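ADP-ribosylglycohydrolase (Thermus thermophilus, PDB 2CWC) is an all-helical member of the ADP-ribosylglycohydrolase family, a single chain built of packed helices. Local coordinates at residues 14-19 and 285-290; 132-137 and 170-175. One frame throughout, in Å; residues are numbered along the deposited sequence.

Contact 1. Residues 14-19 and 285-290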
loop_
_atom_site.group_PDB
_atom_site.type_symbol
_atom_site.label_atom_id
_atom_site.label_comp_id
_atom_site.label_asym_id
_atom_site.label_seq_id
_atom_site.Cartn_x
_atom_site.Cartn_y
_atom_site.Cartn_z
ATOM N N ALA A 14 3.160 -8.480 5.041
ATOM C CA ALA A 14 2.489 -7.250 4.634
ATOM C C ALA A 14 3.498 -6.200 4.180
ATOM O O ALA A 14 3.278 -5.508 3.186
ATOM C CB ALA A 14 1.652 -6.703 5.790
ATOM N N PHE A 15 4.601 -6.089 4.915
ATOM C CA PHE A 15 5.639 -5.109 4.613
ATOM C C PHE A 15 6.408 -5.453 3.340
ATOM O O PHE A 15 6.508 -4.629 2.430
ATOM C CB PHE A 15 6.615 -5.005 5.793
ATOM C CG PHE A 15 7.400 -3.719 5.829
ATOM C CD1 PHE A 15 6.991 -2.662 6.638
ATOM C CD2 PHE A 15 8.546 -3.566 5.059
ATOM C CE1 PHE A 15 7.715 -1.469 6.678
ATOM C CE2 PHE A 15 9.277 -2.377 5.091
ATOM C CZ PHE A 15 8.861 -1.327 5.901
ATOM N N LEU A 16 6.959 -6.662 3.268
ATOM C CA LEU A 16 7.703 -7.051 2.075
ATOM C C LEU A 16 6.783 -7.210 0.872
ATOM O O LEU A 16 7.192 -6.965 -0.265
ATOM C CB LEU A 16 8.492 -8.344 2.315
ATOM C CG LEU A 16 9.871 -8.127 2.957
ATOM C CD1 LEU A 16 9.712 -7.661 4.396
ATOM C CD2 LEU A 16 10.665 -9.414 2.905
ATOM N N GLY A 17 5.536 -7.604 1.125
ATOM C CA GLY A 17 4.580 -7.771 0.045
ATOM C C GLY A 17 4.366 -6.456 -0.686
ATOM O O GLY A 17 4.196 -6.431 -1.907
ATOM N N LEU A 18 4.371 -5.365 0.072
ATOM C CA LEU A 18 4.197 -4.026 -0.487
ATOM C C LEU A 18 5.294 -3.751 -1.519
ATOM O O LEU A 18 5.021 -3.322 -2.645
ATOM C CB LEU A 18 4.264 -2.995 0.649
ATOM C CG LEU A 18 4.030 -1.504 0.404
ATOM C CD1 LEU A 18 3.889 -0.819 1.752
ATOM C CD2 LEU A 18 5.183 -0.887 -0.389
ATOM N N ALA A 19 6.540 -4.001 -1.125
ATOM C CA ALA A 19 7.690 -3.771 -1.998
ATOM C C ALA A 19 7.729 -4.722 -3.188
ATOM O O ALA A 19 8.099 -4.333 -4.298
ATOM C CB ALA A 19 8.984 -3.892 -1.193
ATOM N N GLU A 285 16.793 -5.208 5.036
ATOM C CA GLU A 285 16.510 -3.965 5.738
ATOM C C GLU A 285 15.016 -3.864 6.038
ATOM O O GLU A 285 14.619 -3.418 7.120
ATOM C CB GLU A 285 16.977 -2.765 4.908
ATOM C CG GLU A 285 18.498 -2.617 4.840
ATOM C CD GLU A 285 19.159 -3.477 3.768
ATOM O OE1 GLU A 285 18.547 -4.455 3.291
ATOM O OE2 GLU A 285 20.317 -3.172 3.404
ATOM N N MET A 286 14.187 -4.286 5.088
ATOM C CA MET A 286 12.745 -4.239 5.289
ATOM C C MET A 286 12.283 -5.259 6.325
ATOM O O MET A 286 11.377 -4.986 7.114
ATOM C CB MET A 286 12.011 -4.459 3.964
ATOM C CG MET A 286 12.161 -3.292 3.014
ATOM S SD MET A 286 11.101 -3.446 1.563
ATOM C CE MET A 286 12.210 -4.231 0.420
ATOM N N GLU A 287 12.906 -6.433 6.335
ATOM C CA GLU A 287 12.539 -7.458 7.307
ATOM C C GLU A 287 12.805 -6.943 8.717
ATOM O O GLU A 287 12.007 -7.156 9.630
ATOM C CB GLU A 287 13.341 -8.736 7.063
ATOM C CG GLU A 287 12.962 -9.465 5.787
ATOM C CD GLU A 287 13.852 -10.662 5.521
ATOM O OE1 GLU A 287 15.059 -10.460 5.265
ATOM O OE2 GLU A 287 13.349 -11.801 5.575
ATOM N N ALA A 288 13.935 -6.265 8.888
ATOM C CA ALA A 288 14.300 -5.710 10.189
ATOM C C ALA A 288 13.284 -4.650 10.609
ATOM O O ALA A 288 12.824 -4.635 11.751
ATOM C CB ALA A 288 15.696 -5.109 10.123
ATOM N N LEU A 289 12.929 -3.771 9.676
ATOM C CA LEU A 289 11.961 -2.716 9.958
ATOM C C LEU A 289 10.607 -3.294 10.349
ATOM O O LEU A 289 9.992 -2.853 11.325
ATOM C CB LEU A 289 11.784 -1.806 8.737
ATOM C CG LEU A 289 12.864 -0.764 8.435
ATOM C CD1 LEU A 289 12.596 -0.113 7.080
ATOM C CD2 LEU A 289 12.875 0.286 9.536
ATOM N N ALA A 290 10.145 -4.279 9.585
ATOM C CA ALA A 290 8.850 -4.899 9.852
ATOM C C ALA A 290 8.798 -5.495 11.255
ATOM O O ALA A 290 7.826 -5.293 11.992
ATOM C CB ALA A 290 8.561 -5.973 8.811
#
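Phe15 on helix 6-26 packs against Met286 and Ala290 on helix 283-297, where the two helices run roughly antiparallel, at 144° between their N-to-C directions. The short axes come within 9.4 Å of each other, and the backbones draw closest where Phe15 CA lies 6.1 Å from Ala290 CA. No hydrogen bond crosses the interface, so it is held by apolar packing.

Phe15 carries much of it. A chi1 of -159°, which sets CG of Phe15 opposite the backbone N, carries the ring across to the other helix, where the aliphatic part of Met286 borders it: Phe15 CE2 is 3.6 Å from Met286 CB, and Met286 CG lies in the ring plane at the edge. The sulfur is also at the edge, with Met286 SD 5.3 Å from the centroid of the Phe15 ring and 76° off the ring normal, which makes a Met-aromatic contact. Leu289 approaches the far end of the ring, its CB and CD1 both meeting CZ, while the Phe15 root rests against Ala290, CB to CB at 3.7 Å. The small side chain of Ala290 is consistent with the close approach of the backbones.

Beyond the ring, the bend of Met286 at chi3 turns its terminal methyl to Ala19, whose CB touches SD at 3.5 Å and CE at 3.6 Å. Leu16 covers the other flank: its CD2 rests on Glu287 CG at 3.7 Å, so the acidic residue contributes its methylene here.

Leu63 of helix 57-72 touches both Phe15 and Met286, and Leu139 of helix 134-141 touches both Phe15 and Ala290. This is an antiparallel, apolar helix pair that joins helix 6-26 near the start of the chain to helix 283-297 near its end, in the all-alpha ADP-ribosylglycohydrolase fold.

Contact 2. Residues 132-137 and 170-175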
loop_
_atom_site.group_PDB
_atom_site.type_symbol
_atom_site.label_atom_id
_atom_site.label_comp_id
_atom_site.label_asym_id
_atom_site.label_seq_id
_atom_site.Cartn_x
_atom_site.Cartn_y
_atom_site.Cartn_z
ATOM N N MET A 132 -0.219 3.422 -0.659
ATOM C CA MET A 132 1.123 2.871 -0.812
ATOM C C MET A 132 1.911 2.750 0.482
ATOM O O MET A 132 2.920 2.046 0.531
ATOM C CB MET A 132 1.925 3.744 -1.780
ATOM C CG MET A 132 1.616 3.487 -3.226
ATOM S SD MET A 132 2.345 1.925 -3.720
ATOM C CE MET A 132 3.175 2.381 -5.224
ATOM N N ARG A 133 1.464 3.431 1.529
ATOM C CA ARG A 133 2.191 3.401 2.792
ATOM C C ARG A 133 1.353 3.062 4.022
ATOM O O ARG A 133 1.578 3.592 5.115
ATOM C CB ARG A 133 2.903 4.745 2.974
ATOM C CG ARG A 133 2.062 5.931 2.544
ATOM C CD ARG A 133 2.780 7.257 2.744
ATOM N NE ARG A 133 1.808 8.321 2.970
ATOM C CZ ARG A 133 1.342 9.145 2.039
ATOM N NH1 ARG A 133 0.447 10.062 2.373
ATOM N NH2 ARG A 133 1.781 9.077 0.787
ATOM N N LEU A 134 0.389 2.168 3.851
ATOM C CA LEU A 134 -0.456 1.758 4.962
ATOM C C LEU A 134 0.265 0.783 5.887
ATOM O O LEU A 134 0.328 0.996 7.097
ATOM C CB LEU A 134 -1.742 1.093 4.451
ATOM C CG LEU A 134 -3.042 1.907 4.425
ATOM C CD1 LEU A 134 -3.413 2.335 5.838
ATOM C CD2 LEU A 134 -2.872 3.115 3.513
ATOM N N ALA A 135 0.822 -0.279 5.311
ATOM C CA ALA A 135 1.489 -1.318 6.091
ATOM C C ALA A 135 2.332 -0.859 7.279
ATOM O O ALA A 135 2.130 -1.334 8.398
ATOM C CB ALA A 135 2.321 -2.215 5.171
ATOM N N PRO A 136 3.283 0.066 7.064
ATOM C CA PRO A 136 4.113 0.523 8.186
ATOM C C PRO A 136 3.287 1.001 9.374
ATOM O O PRO A 136 3.544 0.633 10.523
ATOM C CB PRO A 136 4.933 1.657 7.571
ATOM C CG PRO A 136 5.061 1.239 6.139
ATOM C CD PRO A 136 3.677 0.731 5.810
ATOM N N LEU A 137 2.287 1.822 9.085
ATOM C CA LEU A 137 1.432 2.372 10.125
ATOM C C LEU A 137 0.637 1.307 10.871
ATOM O O LEU A 137 0.585 1.314 12.104
ATOM C CB LEU A 137 0.470 3.393 9.520
ATOM C CG LEU A 137 -0.526 4.013 10.504
ATOM C CD1 LEU A 137 0.221 4.797 11.570
ATOM C CD2 LEU A 137 -1.486 4.921 9.753
ATOM N N VAL A 170 -10.313 2.323 4.941
ATOM C CA VAL A 170 -10.772 0.975 4.614
ATOM C C VAL A 170 -9.584 0.015 4.529
ATOM O O VAL A 170 -9.650 -1.103 5.036
ATOM C CB VAL A 170 -11.556 0.949 3.275
ATOM C CG1 VAL A 170 -11.884 -0.490 2.885
ATOM C CG2 VAL A 170 -12.845 1.743 3.420
ATOM N N LEU A 171 -8.489 0.446 3.906
ATOM C CA LEU A 171 -7.322 -0.419 3.797
ATOM C C LEU A 171 -6.715 -0.649 5.180
ATOM O O LEU A 171 -6.232 -1.741 5.475
ATOM C CB LEU A 171 -6.278 0.184 2.848
ATOM C CG LEU A 171 -5.042 -0.689 2.601
ATOM C CD1 LEU A 171 -5.463 -2.067 2.088
ATOM C CD2 LEU A 171 -4.132 0.007 1.589
ATOM N N ALA A 172 -6.752 0.373 6.032
ATOM C CA ALA A 172 -6.224 0.233 7.386
ATOM C C ALA A 172 -6.992 -0.878 8.098
ATOM O O ALA A 172 -6.395 -1.733 8.757
ATOM C CB ALA A 172 -6.367 1.543 8.155
ATOM N N TRP A 173 -8.316 -0.862 7.962
ATOM C CA TRP A 173 -9.164 -1.878 8.577
ATOM C C TRP A 173 -8.820 -3.245 7.999
ATOM O O TRP A 173 -8.646 -4.217 8.733
ATOM C CB TRP A 173 -10.643 -1.583 8.304
ATOM C CG TRP A 173 -11.569 -2.582 8.936
ATOM C CD1 TRP A 173 -11.985 -2.606 10.239
ATOM C CD2 TRP A 173 -12.144 -3.737 8.311
ATOM N NE1 TRP A 173 -12.785 -3.705 10.462
ATOM C CE2 TRP A 173 -12.897 -4.416 9.296
ATOM C CE3 TRP A 173 -12.095 -4.265 7.015
ATOM C CZ2 TRP A 173 -13.597 -5.597 9.025
ATOM C CZ3 TRP A 173 -12.793 -5.445 6.744
ATOM C CH2 TRP A 173 -13.533 -6.095 7.749
ATOM N N LEU A 174 -8.727 -3.314 6.674
ATOM C CA LEU A 174 -8.405 -4.570 6.005
ATOM C C LEU A 174 -7.097 -5.170 6.509
ATOM O O LEU A 174 -7.019 -6.367 6.784
ATOM C CB LEU A 174 -8.313 -4.353 4.492
ATOM C CG LEU A 174 -9.644 -4.261 3.741
ATOM C CD1 LEU A 174 -9.406 -3.683 2.355
ATOM C CD2 LEU A 174 -10.283 -5.643 3.651
ATOM N N LEU A 175 -6.065 -4.343 6.619
ATOM C CA LEU A 175 -4.777 -4.845 7.075
ATOM C C LEU A 175 -4.815 -5.289 8.529
ATOM O O LEU A 175 -4.237 -6.319 8.880
ATOM C CB LEU A 175 -3.687 -3.785 6.875
ATOM C CG LEU A 175 -3.417 -3.382 5.419
ATOM C CD1 LEU A 175 -2.175 -2.508 5.368
ATOM C CD2 LEU A 175 -3.213 -4.627 4.556
#
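The flat group met by Leu175 is the peptide joining Leu134 to Ala135, for no aromatic ring takes part across this contact. Leu175 CD1 stands almost straight above one face of that peptide, 3.7 Å from Ala135 N. The same N-H donates a hydrogen bond to Gln261 OE1 of helix 252-267, so this buried backbone nitrogen is satisfied while a methyl covers it from above.

Leu134 is the centre of the packing and reaches three residues of helix 162-179. Leu134 CB meets Leu175 CD1 at 3.7 Å. Its branch point comes nearest to Leu171, with Leu134 CG 3.6 Å from Leu171 CD2, and the two side chains meet at a slant. One methyl goes on to the neighbour of Leu171: Leu134 CD1 lies 3.8 Å from both CA and CB of Ala172, resting on backbone as well as on the methyl. The chi1 of Leu134, -101°, is well displaced from a staggered value, which suggests that the side chain is adjusted to its surroundings.

On the other helix, Leu175 is extended, CD1 anti to CA (chi2 -171°), and this carries the methyl out to the peptide. Leu171 and Leu175, one helical turn apart, thus border Leu134 together, with Ala172 beside them.

Gln261 also touches the side chains of Leu134 and Leu175, tying helix 252-267 to this junction. A leucine-rich, buried contact between the start of 134-141 and helix 162-179, with no hydrogen bond across it, belongs to the hydrophobic core of the all-alpha ADP-ribosylglycohydrolase fold.

In the fold
The two contacts have centres about 13 Å apart and share a border along helix 6-26. Contact 2 is nested in sequence within the long loop that contact 1 closes, which brings residues 14-19 and 285-290 together from near opposite ends of the chain. At the border, Leu18 CD1 packs 3.3 Å from Met132 O, and Phe15 CE1 is 3.8 Å from Pro136 CG. Segment 14-19 thus touches both residues 285-290 and residues 132-137, which meet it from directions roughly at right angles. Contact 2 lies deeper, about 7 Å from the centre of the chain against about 12 Å for contact 1, both measured from contact centres.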